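PDB 1ZX5: mannosephosphate isomerase, putative from Archaeoglobus fulgidus, which probably interconverts D-mannose 6-phosphate and D-fructose 6-phosphate as a zinc-dependent type I mannose-6-phosphate isomerase. Local coordinates for residues 22-27 with 87-92; 13-18 with 29-34; 120-125 with 163-168; 253-258 with 292-297. One frame throughout, in Å; residues are numbered along the deposited sequence.

In the fold
From the N terminus, strand 15-17 runs along strand 36-41 at one border of the six-stranded antiparallel sheet, and contact 2 closes the short loop from this strand to the turn after helix 24-28. Contact 1 starts inside that loop and ends on strand 85-92 of the same sheet, so contacts 1 and 2 cross, and A26 O meets F31 N between them. Contact 3 follows in series and pairs strand 119-123 with 167-170, the opposite border of the sheet, closing a 37-residue loop. Contact 4 comes last and joins two strands of the C-terminal cupin region, closing a 33-residue loop. The two regions meet where Y165 reaches E256, L122 packs on V294 and L89 lies against Y253.

Contact 1: 22-27 with 87-92; sequences GEWIAL and VRLIDA. With EDO (1,2-ethanediol), chain C.
W24 passes slantwise across D91, the indole and carboxylate planes 71° apart, and the indole meets the aspartate with its edge: D91 CB lies near the ring plane, 3.8 Å from W24 CE3. CG of W24 stands anti to the backbone N (chi1 172°), beside the carbonyl carbon; of the six-membered ring, CZ3 comes within 3.6 Å of I90 O, and CH2 approaches L89 CD2. I25, one residue on in helix 24-28, slides past D91 in the opposite direction; its CD1 lies 4.0 Å from D91 CB and also touches L89 O. Helix and strand are thereby joined on the six-stranded antiparallel sheet, where I36 touches I25 and R182 touches W24.

Away from the strand, W24 NE1 donates to O1 of an ethanediol at 3.3 Å, a molecule probably from the crystallisation liquor that Y253 and A255 of the cupin region also bind. An alanine in place of W24 would probably leave I90 O and L89 CD2 without their indole neighbour and the ethanediol without its NE1 donor.

The polar end of D91 faces the start of the helix. G22 N donates to OD2 at 3.0 Å from well above the carboxylate plane, in a bent bond (136° at the hydrogen). A water 2.6 Å from the same OD2 accepts from I25 N. One carboxylate oxygen thus serves a backbone N-H directly and another through water, an arrangement that would probably favour a charged D91 beside the first turn of the helix.

Contact 2: 13-18 with 29-34; sequences ENLVER and KGFRQS. With ACY (acetic acid), chain F.
E13 and K29 slide past each other in opposite directions without pairing their charges: E13 OE1 comes to 4.1 Å from K29 CB, while NZ is directed to other partners. The same OE1 stands 4.0 Å from F31 CE2, the carboxylate turned 33° from the ring plane.

L15 and F31 reach for each other tip to tip, L15 CD1 lying near the ring plane, 3.6 Å from F31 CZ. The 29-34 segment is the exit of helix 24-28, which ends in a Schellman motif with G30 as its C-prime residue at positive phi; F31 N returns to A26 O and G30 N to L27 O. This turn brings F31 back towards the edge strand 15-17.

The K29 chain is bent at its second torsion (chi2 -63°), which turns CD aside; beyond it the chain runs on extended, and NZ donates to OXT of a bound acetate at 2.8 Å. NZ also has E41, in a salt bridge, and G272 O as partners, with Y273 in a cation-pi contact. A methionine in its place would probably leave the E41 carboxylate without its cationic mate and G272 O without this donor.

Contact 3: 120-125 with 163-168; sequences AWLVFN and TPYDTF
W121 and F168 form the hydrogen-bonded pair that fastens strand 119-123 to strand 167-170 at the border of the six-stranded antiparallel sheet. W121 N donates to F168 O at 2.8 Å, almost straight at 170°, and F168 N answers to W121 O. On the face shared by these two residues the side chains are closely set, their CB atoms 4.0 Å apart; from beside them V123 CG2 meets the edge of the F168 ring at CE2. F160 packs edge-to-face on F168, and H176 meets W121.

On the other face L122 has CG anti to the backbone N (chi1 -179°); its CD1 lies 3.5 Å from T167 CG2 and close to Y165 O. L232 and V234 of the cupin region lie against L122 here.

Beyond L122 and T167 the regular pairing gives way to a type II turn from T163 to D166, more open to solvent. V123 N still donates to D166 O, nearly in line with its C=O bond, and Y165 N donates to V123 O. F124 touches Y165 through CD1, 3.7 Å from Y165 CE1, with the ring planes at 88°, while P164 CB rests on F124 O.

D166 OD2 accepts from T163 N at 3.0 Å across the turn, and its OD1 bridges to K222. Both the backbone N-H and the ammonium would probably favour the ionised form of D166, and the K222 salt bridge ties the turn to the neighbouring loop.

Contact 4: 253-258 with 292-297; sequences YAAEGY and KIVRIY. With EDO (1,2-ethanediol), chain C; ACY (acetic acid), chain E.
Y253 and V294 face each other as a hydrogen-bonded pair in the antiparallel sheet of the cupin region. A254 follows opposite I293, and a classic beta bulge then sets both A255 and E256 against K292. K292 O accepts from A255 N and from E256 N, so one carbonyl takes the two N-H groups of the bulge; the E256 bond, at 3.2 Å, lies in the carbonyl plane on a lone pair.

The Y253 ring leaves with CG anti to its backbone N (chi1 172°). Its edge meets V294 at CD2, 4.1 Å from CG2, while the ring end leads away from the 292-297 strand. V294 CG2 also touches A255 CB, and L184 of strand 181-188 packs on V294. The valine and the tyrosine ring thus pack against the six-stranded sheet, L89 touching Y253.

E256 and K292 lie side by side and point the same way. The glutamate is extended beyond CG, and its OE1 comes 3.6 Å from K292 CE. The lysine runs straight to CE and then bends (chi4 -74°), leaving NZ 4.9 Å from OE1. Each charge has another partner: E256 OE2 binds the Y165 hydroxyl, and K292 NZ bridges to D236 and donates to an acetate.

At the far end of Y253 the hydroxyl donates to O2 of an ethanediol at 2.7 Å, and that O2 donates in turn to A255 O at 2.9 Å.

Contact 1: 22-27 with 87-92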
# COMPACT_ATOMS: atom_id res chain seq x y z
N GLY A 22 9.01 -9.09 11.04
CA GLY A 22 10.40 -9.49 11.27
C GLY A 22 11.28 -8.29 11.54
O GLY A 22 10.89 -7.40 12.30
N GLU A 23 12.45 -8.24 10.90
CA GLU A 23 13.45 -7.19 11.12
C GLU A 23 13.57 -6.17 10.00
O GLU A 23 14.27 -5.16 10.16
CB GLU A 23 14.83 -7.81 11.38
CG GLU A 23 14.91 -8.52 12.70
CD GLU A 23 16.28 -9.12 12.99
OE1 GLU A 23 16.36 -10.36 13.13
OE2 GLU A 23 17.26 -8.36 13.11
N TRP A 24 12.93 -6.44 8.86
CA TRP A 24 13.18 -5.71 7.60
C TRP A 24 12.85 -4.22 7.70
O TRP A 24 13.65 -3.37 7.31
CB TRP A 24 12.39 -6.36 6.44
CG TRP A 24 12.42 -5.61 5.12
CD1 TRP A 24 13.53 -5.33 4.34
CD2 TRP A 24 11.28 -5.09 4.39
NE1 TRP A 24 13.14 -4.65 3.20
CE2 TRP A 24 11.78 -4.50 3.20
CE3 TRP A 24 9.89 -5.08 4.63
CZ2 TRP A 24 10.94 -3.89 2.26
CZ3 TRP A 24 9.05 -4.46 3.71
CH2 TRP A 24 9.58 -3.87 2.53
N ILE A 25 11.67 -3.90 8.23
CA ILE A 25 11.23 -2.51 8.30
C ILE A 25 12.14 -1.64 9.19
O ILE A 25 12.61 -0.60 8.74
CB ILE A 25 9.74 -2.39 8.69
CG1 ILE A 25 8.88 -2.88 7.51
CG2 ILE A 25 9.40 -0.93 9.07
CD1 ILE A 25 7.42 -3.00 7.83
N ALA A 26 12.39 -2.07 10.43
CA ALA A 26 13.27 -1.30 11.31
C ALA A 26 14.63 -1.05 10.64
O ALA A 26 15.18 0.04 10.74
CB ALA A 26 13.47 -2.00 12.65
N LEU A 27 15.13 -2.06 9.93
CA LEU A 27 16.40 -1.94 9.23
C LEU A 27 16.34 -0.91 8.10
O LEU A 27 17.26 -0.11 7.96
CB LEU A 27 16.87 -3.30 8.71
CG LEU A 27 18.40 -3.41 8.65
CD1 LEU A 27 18.96 -3.72 10.05
CD2 LEU A 27 18.84 -4.48 7.63
N VAL A 87 -0.63 4.19 2.12
CA VAL A 87 0.57 3.54 1.64
C VAL A 87 1.28 2.90 2.82
O VAL A 87 1.56 3.57 3.81
CB VAL A 87 1.53 4.54 0.91
CG1 VAL A 87 2.76 3.82 0.41
CG2 VAL A 87 0.81 5.22 -0.25
N ARG A 88 1.55 1.60 2.71
CA ARG A 88 2.18 0.85 3.78
C ARG A 88 3.28 -0.07 3.28
O ARG A 88 3.07 -0.79 2.31
CB ARG A 88 1.15 -0.01 4.48
CG ARG A 88 0.08 0.78 5.18
CD ARG A 88 -0.78 -0.14 5.99
NE ARG A 88 -1.78 -0.83 5.18
CZ ARG A 88 -2.60 -1.76 5.66
NH1 ARG A 88 -2.52 -2.13 6.94
NH2 ARG A 88 -3.50 -2.32 4.87
N LEU A 89 4.44 -0.04 3.94
CA LEU A 89 5.38 -1.14 3.87
C LEU A 89 4.88 -2.22 4.81
O LEU A 89 4.48 -1.92 5.95
CB LEU A 89 6.80 -0.70 4.28
CG LEU A 89 7.45 0.38 3.41
CD1 LEU A 89 8.79 0.80 4.02
CD2 LEU A 89 7.62 -0.12 1.98
N ILE A 90 4.88 -3.47 4.33
CA ILE A 90 4.39 -4.63 5.11
C ILE A 90 5.46 -5.72 5.11
O ILE A 90 5.93 -6.14 4.05
CB ILE A 90 3.08 -5.24 4.51
CG1 ILE A 90 1.96 -4.19 4.38
CG2 ILE A 90 2.64 -6.53 5.28
CD1 ILE A 90 1.30 -3.81 5.66
N ASP A 91 5.84 -6.17 6.30
CA ASP A 91 6.78 -7.27 6.44
C ASP A 91 6.03 -8.49 6.97
O ASP A 91 5.95 -8.71 8.18
CB ASP A 91 7.94 -6.89 7.37
CG ASP A 91 9.01 -7.97 7.45
OD1 ASP A 91 9.05 -8.83 6.53
OD2 ASP A 91 9.81 -7.98 8.42
N ALA A 92 5.44 -9.25 6.05
CA ALA A 92 4.70 -10.45 6.41
C ALA A 92 5.69 -11.60 6.53
O ALA A 92 5.77 -12.47 5.66
CB ALA A 92 3.59 -10.75 5.38
C1 EDO C . 13.87 -3.28 -0.96
O1 EDO C . 14.35 -3.94 0.23
C2 EDO C . 12.75 -2.30 -0.59
O2 EDO C . 13.30 -1.05 -0.16
O HOH W 1 10.03 -5.77 9.80

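Contact 2: 13-18 with 29-34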
# COMPACT_ATOMS: atom_id res chain seq x y z
N GLU A 13 8.89 8.43 11.99
CA GLU A 13 8.44 7.13 11.49
C GLU A 13 7.05 6.79 12.07
O GLU A 13 6.73 7.18 13.19
CB GLU A 13 9.49 6.05 11.84
CG GLU A 13 9.78 5.93 13.36
CD GLU A 13 11.25 5.60 13.71
OE1 GLU A 13 12.11 5.52 12.79
OE2 GLU A 13 11.56 5.45 14.92
N ASN A 14 6.24 6.10 11.29
CA ASN A 14 4.89 5.71 11.67
C ASN A 14 4.80 4.19 11.56
O ASN A 14 4.31 3.64 10.57
CB ASN A 14 3.87 6.43 10.77
CG ASN A 14 2.44 6.33 11.29
OD1 ASN A 14 2.19 5.74 12.34
ND2 ASN A 14 1.49 6.90 10.54
N LEU A 15 5.29 3.51 12.60
CA LEU A 15 5.46 2.05 12.59
C LEU A 15 4.38 1.34 13.40
O LEU A 15 3.81 1.93 14.32
CB LEU A 15 6.85 1.66 13.13
CG LEU A 15 8.04 2.39 12.48
CD1 LEU A 15 9.38 1.94 13.11
CD2 LEU A 15 8.03 2.23 10.94
N VAL A 16 4.11 0.09 13.03
CA VAL A 16 3.12 -0.75 13.70
C VAL A 16 3.76 -2.08 14.07
O VAL A 16 4.26 -2.79 13.20
CB VAL A 16 1.85 -1.00 12.80
CG1 VAL A 16 0.75 -1.72 13.58
CG2 VAL A 16 1.31 0.32 12.22
N GLU A 17 3.73 -2.39 15.36
CA GLU A 17 4.19 -3.67 15.89
C GLU A 17 3.21 -4.77 15.54
O GLU A 17 2.00 -4.61 15.70
CB GLU A 17 4.41 -3.59 17.42
CG GLU A 17 5.50 -2.56 17.81
CD GLU A 17 5.62 -2.29 19.30
OE1 GLU A 17 5.23 -3.15 20.11
OE2 GLU A 17 6.12 -1.20 19.68
N ARG A 18 3.73 -5.89 15.05
CA ARG A 18 2.90 -7.04 14.69
C ARG A 18 3.64 -8.30 15.10
O ARG A 18 4.87 -8.36 14.97
CB ARG A 18 2.63 -7.10 13.19
CG ARG A 18 1.83 -5.96 12.65
CD ARG A 18 0.38 -5.99 13.14
NE ARG A 18 -0.40 -5.02 12.37
CZ ARG A 18 -1.49 -4.39 12.81
NH1 ARG A 18 -1.94 -4.62 14.03
NH2 ARG A 18 -2.10 -3.52 12.01
N LYS A 29 14.55 1.66 8.23
CA LYS A 29 14.49 2.93 8.96
C LYS A 29 15.70 3.15 9.88
O LYS A 29 15.65 4.02 10.75
CB LYS A 29 13.19 3.04 9.76
CG LYS A 29 11.91 2.74 8.97
CD LYS A 29 11.70 3.73 7.84
CE LYS A 29 10.37 3.49 7.13
NZ LYS A 29 10.17 4.56 6.11
N GLY A 30 16.76 2.35 9.69
CA GLY A 30 18.04 2.60 10.34
C GLY A 30 18.25 2.07 11.75
O GLY A 30 19.15 2.52 12.45
N PHE A 31 17.44 1.10 12.19
CA PHE A 31 17.66 0.50 13.51
C PHE A 31 17.39 -1.01 13.54
O PHE A 31 16.89 -1.57 12.58
CB PHE A 31 16.94 1.28 14.64
CG PHE A 31 15.41 1.20 14.59
CD1 PHE A 31 14.70 0.48 15.57
CD2 PHE A 31 14.68 1.87 13.61
CE1 PHE A 31 13.29 0.41 15.55
CE2 PHE A 31 13.27 1.80 13.58
CZ PHE A 31 12.57 1.07 14.56
N ARG A 32 17.76 -1.66 14.64
CA ARG A 32 17.55 -3.10 14.79
C ARG A 32 16.38 -3.34 15.73
O ARG A 32 16.45 -2.97 16.90
CB ARG A 32 18.79 -3.77 15.38
CG ARG A 32 19.93 -3.90 14.42
CD ARG A 32 21.12 -4.62 15.08
NE ARG A 32 20.86 -6.03 15.35
CZ ARG A 32 20.96 -6.61 16.55
NH1 ARG A 32 21.32 -5.89 17.62
NH2 ARG A 32 20.70 -7.90 16.69
N GLN A 33 15.32 -3.95 15.22
CA GLN A 33 14.15 -4.29 16.01
C GLN A 33 13.33 -5.33 15.28
O GLN A 33 12.93 -5.11 14.12
CB GLN A 33 13.28 -3.05 16.26
CG GLN A 33 12.11 -3.29 17.23
CD GLN A 33 12.58 -3.85 18.55
OE1 GLN A 33 13.40 -3.24 19.24
NE2 GLN A 33 12.09 -5.03 18.90
N SER A 34 13.06 -6.45 15.93
CA SER A 34 12.08 -7.41 15.41
C SER A 34 10.65 -7.03 15.82
O SER A 34 10.45 -6.22 16.74
CB SER A 34 12.41 -8.84 15.86
OG SER A 34 12.50 -8.89 17.26
C ACY F . 10.17 7.49 8.33
O ACY F . 10.99 7.30 9.27
OXT ACY F . 9.44 6.60 7.84
CH3 ACY F . 10.05 8.87 7.76

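Contact 3: 120-125 with 163-168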
# COMPACT_ATOMS: atom_id res chain seq x y z
N ALA A 120 -3.09 -2.38 -4.48
CA ALA A 120 -2.05 -2.78 -5.38
C ALA A 120 -0.80 -3.10 -4.54
O ALA A 120 -0.43 -2.34 -3.64
CB ALA A 120 -1.77 -1.68 -6.40
N TRP A 121 -0.18 -4.24 -4.82
CA TRP A 121 0.96 -4.75 -4.06
C TRP A 121 2.18 -4.72 -4.96
O TRP A 121 2.09 -5.09 -6.12
CB TRP A 121 0.71 -6.21 -3.68
CG TRP A 121 -0.26 -6.45 -2.56
CD1 TRP A 121 -1.17 -5.58 -2.04
CD2 TRP A 121 -0.43 -7.68 -1.85
NE1 TRP A 121 -1.88 -6.18 -1.02
CE2 TRP A 121 -1.44 -7.47 -0.89
CE3 TRP A 121 0.18 -8.95 -1.93
CZ2 TRP A 121 -1.87 -8.49 -0.01
CZ3 TRP A 121 -0.24 -9.97 -1.06
CH2 TRP A 121 -1.25 -9.73 -0.11
N LEU A 122 3.30 -4.27 -4.41
CA LEU A 122 4.60 -4.39 -5.03
C LEU A 122 5.51 -5.13 -4.06
O LEU A 122 5.77 -4.68 -2.95
CB LEU A 122 5.20 -3.02 -5.39
CG LEU A 122 6.57 -3.05 -6.09
CD1 LEU A 122 6.48 -3.54 -7.55
CD2 LEU A 122 7.25 -1.68 -6.00
N VAL A 123 5.96 -6.29 -4.50
CA VAL A 123 6.72 -7.22 -3.67
C VAL A 123 8.21 -6.91 -3.84
O VAL A 123 8.64 -6.49 -4.91
CB VAL A 123 6.34 -8.66 -4.13
CG1 VAL A 123 7.38 -9.68 -3.75
CG2 VAL A 123 4.93 -9.04 -3.66
N PHE A 124 9.00 -7.12 -2.79
CA PHE A 124 10.42 -6.78 -2.83
C PHE A 124 11.36 -7.97 -2.77
O PHE A 124 12.56 -7.81 -2.92
CB PHE A 124 10.79 -5.78 -1.72
CG PHE A 124 10.15 -4.44 -1.90
CD1 PHE A 124 10.44 -3.66 -3.01
CD2 PHE A 124 9.22 -3.98 -0.98
CE1 PHE A 124 9.82 -2.42 -3.21
CE2 PHE A 124 8.62 -2.74 -1.14
CZ PHE A 124 8.92 -1.95 -2.26
N ASN A 125 10.83 -9.17 -2.55
CA ASN A 125 11.69 -10.31 -2.30
C ASN A 125 11.09 -11.58 -2.88
O ASN A 125 10.07 -11.54 -3.56
CB ASN A 125 11.98 -10.45 -0.78
CG ASN A 125 10.76 -10.94 0.01
OD1 ASN A 125 9.61 -10.65 -0.33
ND2 ASN A 125 11.02 -11.70 1.07
N THR A 163 9.18 -13.08 -7.21
CA THR A 163 10.51 -12.50 -7.38
C THR A 163 10.32 -11.01 -7.14
O THR A 163 9.19 -10.52 -7.25
CB THR A 163 11.10 -12.75 -8.79
OG1 THR A 163 10.20 -12.26 -9.79
CG2 THR A 163 11.38 -14.25 -9.03
N PRO A 164 11.41 -10.28 -6.79
CA PRO A 164 11.27 -8.85 -6.54
C PRO A 164 10.50 -8.13 -7.65
O PRO A 164 10.73 -8.40 -8.85
CB PRO A 164 12.72 -8.37 -6.50
CG PRO A 164 13.48 -9.54 -6.00
CD PRO A 164 12.80 -10.74 -6.59
N TYR A 165 9.63 -7.22 -7.24
CA TYR A 165 8.90 -6.31 -8.13
C TYR A 165 7.72 -6.94 -8.88
O TYR A 165 7.10 -6.28 -9.71
CB TYR A 165 9.84 -5.49 -9.04
CG TYR A 165 10.89 -4.76 -8.22
CD1 TYR A 165 10.52 -3.73 -7.36
CD2 TYR A 165 12.24 -5.15 -8.27
CE1 TYR A 165 11.47 -3.07 -6.56
CE2 TYR A 165 13.20 -4.51 -7.48
CZ TYR A 165 12.80 -3.47 -6.62
OH TYR A 165 13.73 -2.82 -5.84
N ASP A 166 7.41 -8.21 -8.58
CA ASP A 166 6.11 -8.76 -8.95
C ASP A 166 5.05 -7.88 -8.32
O ASP A 166 5.28 -7.30 -7.24
CB ASP A 166 5.92 -10.18 -8.42
CG ASP A 166 6.68 -11.20 -9.22
OD1 ASP A 166 7.20 -10.86 -10.31
OD2 ASP A 166 6.77 -12.35 -8.75
N THR A 167 3.91 -7.76 -9.00
CA THR A 167 2.78 -7.00 -8.49
C THR A 167 1.51 -7.84 -8.44
O THR A 167 1.36 -8.83 -9.16
CB THR A 167 2.49 -5.71 -9.32
OG1 THR A 167 2.10 -6.06 -10.65
CG2 THR A 167 3.70 -4.77 -9.38
N PHE A 168 0.60 -7.41 -7.57
CA PHE A 168 -0.71 -8.01 -7.42
C PHE A 168 -1.72 -6.89 -7.30
O PHE A 168 -1.39 -5.79 -6.84
CB PHE A 168 -0.77 -8.91 -6.18
CG PHE A 168 0.17 -10.08 -6.26
CD1 PHE A 168 -0.24 -11.26 -6.87
CD2 PHE A 168 1.47 -9.98 -5.79
CE1 PHE A 168 0.63 -12.34 -6.99
CE2 PHE A 168 2.35 -11.05 -5.90
CZ PHE A 168 1.93 -12.24 -6.51

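Contact 4: 253-258 with 292-297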
# COMPACT_ATOMS: atom_id res chain seq x y z
N TYR A 253 8.72 6.22 -3.40
CA TYR A 253 9.37 5.36 -2.42
C TYR A 253 10.70 4.89 -2.98
O TYR A 253 10.75 4.34 -4.08
CB TYR A 253 8.49 4.17 -2.02
CG TYR A 253 9.25 3.18 -1.17
CD1 TYR A 253 9.51 3.45 0.18
CD2 TYR A 253 9.74 1.99 -1.71
CE1 TYR A 253 10.26 2.57 0.97
CE2 TYR A 253 10.47 1.10 -0.94
CZ TYR A 253 10.73 1.39 0.39
OH TYR A 253 11.47 0.51 1.15
N ALA A 254 11.78 5.10 -2.23
CA ALA A 254 13.12 4.67 -2.66
C ALA A 254 13.34 3.20 -2.34
O ALA A 254 13.59 2.84 -1.20
CB ALA A 254 14.21 5.55 -2.01
N ALA A 255 13.21 2.35 -3.35
CA ALA A 255 13.32 0.90 -3.15
C ALA A 255 14.77 0.42 -3.11
O ALA A 255 15.10 -0.45 -2.31
CB ALA A 255 12.54 0.16 -4.25
N GLU A 256 15.60 0.96 -4.01
CA GLU A 256 17.04 0.65 -4.07
C GLU A 256 17.79 1.91 -4.46
O GLU A 256 17.39 2.60 -5.40
CB GLU A 256 17.35 -0.42 -5.15
CG GLU A 256 16.86 -1.82 -4.82
CD GLU A 256 16.97 -2.79 -6.00
OE1 GLU A 256 17.91 -2.64 -6.82
OE2 GLU A 256 16.12 -3.70 -6.09
N GLY A 257 18.88 2.19 -3.75
CA GLY A 257 19.81 3.23 -4.13
C GLY A 257 19.58 4.52 -3.39
O GLY A 257 18.66 4.63 -2.58
N TYR A 258 20.41 5.51 -3.68
CA TYR A 258 20.34 6.83 -3.08
C TYR A 258 19.99 7.83 -4.18
O TYR A 258 20.54 7.75 -5.26
CB TYR A 258 21.70 7.16 -2.47
CG TYR A 258 21.85 8.61 -2.04
CD1 TYR A 258 21.16 9.09 -0.92
CD2 TYR A 258 22.66 9.50 -2.75
CE1 TYR A 258 21.27 10.41 -0.52
CE2 TYR A 258 22.78 10.83 -2.35
CZ TYR A 258 22.08 11.27 -1.23
OH TYR A 258 22.18 12.58 -0.81
N LYS A 292 16.23 2.24 -8.01
CA LYS A 292 14.84 1.97 -8.35
C LYS A 292 13.97 2.77 -7.43
O LYS A 292 14.07 2.66 -6.20
CB LYS A 292 14.51 0.48 -8.25
CG LYS A 292 15.34 -0.36 -9.21
CD LYS A 292 14.89 -1.79 -9.24
CE LYS A 292 15.96 -2.67 -9.87
NZ LYS A 292 16.01 -2.47 -11.33
N ILE A 293 13.13 3.62 -8.02
CA ILE A 293 12.26 4.47 -7.24
C ILE A 293 10.82 4.14 -7.68
O ILE A 293 10.55 3.98 -8.86
CB ILE A 293 12.66 5.99 -7.41
CG1 ILE A 293 11.94 6.88 -6.38
CG2 ILE A 293 12.47 6.49 -8.87
CD1 ILE A 293 12.58 8.27 -6.22
N VAL A 294 9.93 4.00 -6.71
CA VAL A 294 8.55 3.69 -6.99
C VAL A 294 7.76 4.99 -7.02
O VAL A 294 7.80 5.77 -6.07
CB VAL A 294 7.95 2.73 -5.91
CG1 VAL A 294 6.50 2.32 -6.29
CG2 VAL A 294 8.85 1.49 -5.71
N ARG A 295 7.03 5.21 -8.11
CA ARG A 295 6.14 6.35 -8.20
C ARG A 295 4.69 5.89 -7.98
O ARG A 295 4.19 5.05 -8.72
CB ARG A 295 6.27 7.04 -9.56
CG ARG A 295 5.55 8.37 -9.62
CD ARG A 295 5.67 9.04 -10.99
NE ARG A 295 4.92 8.33 -12.03
CZ ARG A 295 3.72 8.67 -12.48
NH1 ARG A 295 3.15 7.95 -13.44
NH2 ARG A 295 3.08 9.74 -11.99
N ILE A 296 4.05 6.44 -6.96
CA ILE A 296 2.67 6.14 -6.64
C ILE A 296 1.85 7.36 -7.06
O ILE A 296 2.21 8.48 -6.76
CB ILE A 296 2.50 5.82 -5.11
CG1 ILE A 296 3.44 4.67 -4.71
CG2 ILE A 296 1.03 5.51 -4.75
CD1 ILE A 296 3.72 4.56 -3.19
N TYR A 297 0.77 7.14 -7.80
CA TYR A 297 0.04 8.26 -8.37
C TYR A 297 -1.46 8.02 -8.30
O TYR A 297 -1.92 6.87 -8.25
CB TYR A 297 0.47 8.51 -9.84
CG TYR A 297 0.39 7.27 -10.69
CD1 TYR A 297 -0.79 6.96 -11.38
CD2 TYR A 297 1.48 6.40 -10.80
CE1 TYR A 297 -0.89 5.82 -12.15
CE2 TYR A 297 1.40 5.25 -11.58
CZ TYR A 297 0.21 4.96 -12.25
OH TYR A 297 0.10 3.83 -13.03
C1 EDO C . 13.87 -3.28 -0.96
O1 EDO C . 14.35 -3.94 0.23
C2 EDO C . 12.75 -2.30 -0.59
O2 EDO C . 13.30 -1.05 -0.16
C ACY E . 12.22 -3.38 -12.20
O ACY E . 13.25 -3.91 -11.74
OXT ACY E . 12.17 -2.22 -12.67
CH3 ACY E . 10.97 -4.19 -12.20